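Local structure of endonuclease V (Homo sapiens, 6OZE) at residues 89-93 with 130-134. The protein probably cleaves RNA at inosine sites as a metal-ion-dependent endoribonuclease of the RNase H-like superfamily. The protein carries 4 engineered substitutions. Coordinates in Å, arbitrary orientation, origin at the centre of the assembly. Residues are numbered along the deposited sequence.
Engineered in segment 130-134: Ser-132 (natural residue Cys).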
# COMPACT_ATOMS: atom_id res chain seq x y z
N ALA A 89 10.25 4.61 -2.21
CA ALA A 89 9.20 5.28 -2.98
C ALA A 89 9.76 6.05 -4.16
O ALA A 89 9.09 6.18 -5.19
CB ALA A 89 8.37 6.19 -2.08
N PHE A 90 11.00 6.55 -4.06
CA PHE A 90 11.59 7.27 -5.18
C PHE A 90 11.84 6.36 -6.37
O PHE A 90 11.94 6.86 -7.50
CB PHE A 90 12.86 8.00 -4.75
CG PHE A 90 12.59 9.18 -3.87
CD1 PHE A 90 12.33 10.42 -4.42
CD2 PHE A 90 12.57 9.04 -2.49
CE1 PHE A 90 12.06 11.51 -3.61
CE2 PHE A 90 12.29 10.13 -1.67
CZ PHE A 90 12.04 11.36 -2.23
N ARG A 91 11.95 5.06 -6.16
CA ARG A 91 12.11 4.13 -7.27
C ARG A 91 10.78 3.75 -7.91
O ARG A 91 10.72 3.57 -9.13
CB ARG A 91 12.80 2.85 -6.79
CG ARG A 91 13.94 3.10 -5.82
CD ARG A 91 15.16 2.31 -6.18
NE ARG A 91 14.92 0.87 -6.22
CZ ARG A 91 15.58 0.03 -7.01
NH1 ARG A 91 16.50 0.48 -7.84
NH2 ARG A 91 15.31 -1.26 -6.97
N GLU A 92 9.72 3.64 -7.11
CA GLU A 92 8.45 3.03 -7.52
C GLU A 92 7.36 4.04 -7.87
O GLU A 92 6.61 3.82 -8.83
CB GLU A 92 7.92 2.13 -6.41
CG GLU A 92 8.76 0.90 -6.13
CD GLU A 92 8.10 -0.02 -5.13
OE1 GLU A 92 6.95 0.26 -4.74
OE2 GLU A 92 8.73 -1.03 -4.74
N VAL A 93 7.24 5.12 -7.10
CA VAL A 93 6.13 6.05 -7.31
C VAL A 93 6.05 6.61 -8.72
O VAL A 93 4.93 6.73 -9.25
CB VAL A 93 6.10 7.12 -6.21
CG1 VAL A 93 5.15 8.25 -6.59
CG2 VAL A 93 5.68 6.52 -4.88
N VAL A 130 5.83 4.52 0.69
CA VAL A 130 5.29 4.52 -0.67
C VAL A 130 3.81 4.87 -0.70
O VAL A 130 3.34 5.59 -1.59
CB VAL A 130 5.60 3.18 -1.37
CG1 VAL A 130 5.02 2.01 -0.56
CG2 VAL A 130 5.06 3.16 -2.80
N ALA A 131 3.03 4.34 0.25
CA ALA A 131 1.59 4.60 0.20
C ALA A 131 1.28 6.07 0.45
O ALA A 131 0.35 6.62 -0.15
CB ALA A 131 0.87 3.70 1.22
N SER A 132 2.03 6.72 1.33
CA SER A 132 1.82 8.14 1.59
C SER A 132 2.33 8.98 0.43
O SER A 132 1.71 9.98 0.05
CB SER A 132 2.57 8.56 2.84
OG SER A 132 1.94 7.99 3.97
N HIS A 133 3.48 8.59 -0.12
CA HIS A 133 4.11 9.33 -1.21
C HIS A 133 3.22 9.26 -2.45
O HIS A 133 2.97 10.28 -3.10
CB HIS A 133 5.47 8.69 -1.45
CG HIS A 133 6.47 9.57 -2.16
ND1 HIS A 133 7.79 9.60 -1.78
CD2 HIS A 133 6.35 10.42 -3.20
CE1 HIS A 133 8.46 10.43 -2.57
NE2 HIS A 133 7.60 10.95 -3.43
N LEU A 134 2.72 8.06 -2.77
CA LEU A 134 1.79 7.93 -3.89
C LEU A 134 0.48 8.65 -3.60
O LEU A 134 -0.09 9.30 -4.49
CB LEU A 134 1.55 6.45 -4.19
CG LEU A 134 0.63 6.14 -5.37
CD1 LEU A 134 1.25 6.60 -6.70
CD2 LEU A 134 0.34 4.65 -5.40
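Ala-89, in the first turn of helix 89-106, packs its methyl group on the start of helix 130-138, with Ala-89 CB 3.8 Å from Val-130 CA, and against the imidazole of His-133, with Ala-89 CB 3.5 Å from His-133 ND1; the two CA atoms of Ala-89 and Val-130 are 4.6 Å apart. Phe-90 starts out pointing away from the partner helix, yet its ring still presents a face to the edge of the His-133 imidazole in a T-shaped stack, planes at 90° and centroids 5.0 Å apart, with Phe-90 CZ 3.7 Å from His-133 CE1. Trp-9 of helix 3-17 also stacks on Phe-90. Both helices belong to the RNase H-like fold of endonuclease V and pack against a face of its central mixed sheet, their short segments crossing at -54° with axes 9.7 Å apart. Arg-91 is out of reach of 130-134; its NH1 and NH2 hydrogen-bond to Ala-81 O and Ser-52 O. The side chain of Glu-92 touches Val-45 of strand 39-47, and Glu-92 OE1 lies 4.0 Å from Val-130 CG2, a van der Waals contact. One turn after Ala-89, Val-93 drives CG2 between Val-130 CG2 (4.0 Å), His-133 CB (4.1 Å) and Leu-134 CB (4.2 Å); no hydrogen bond joins the two segments.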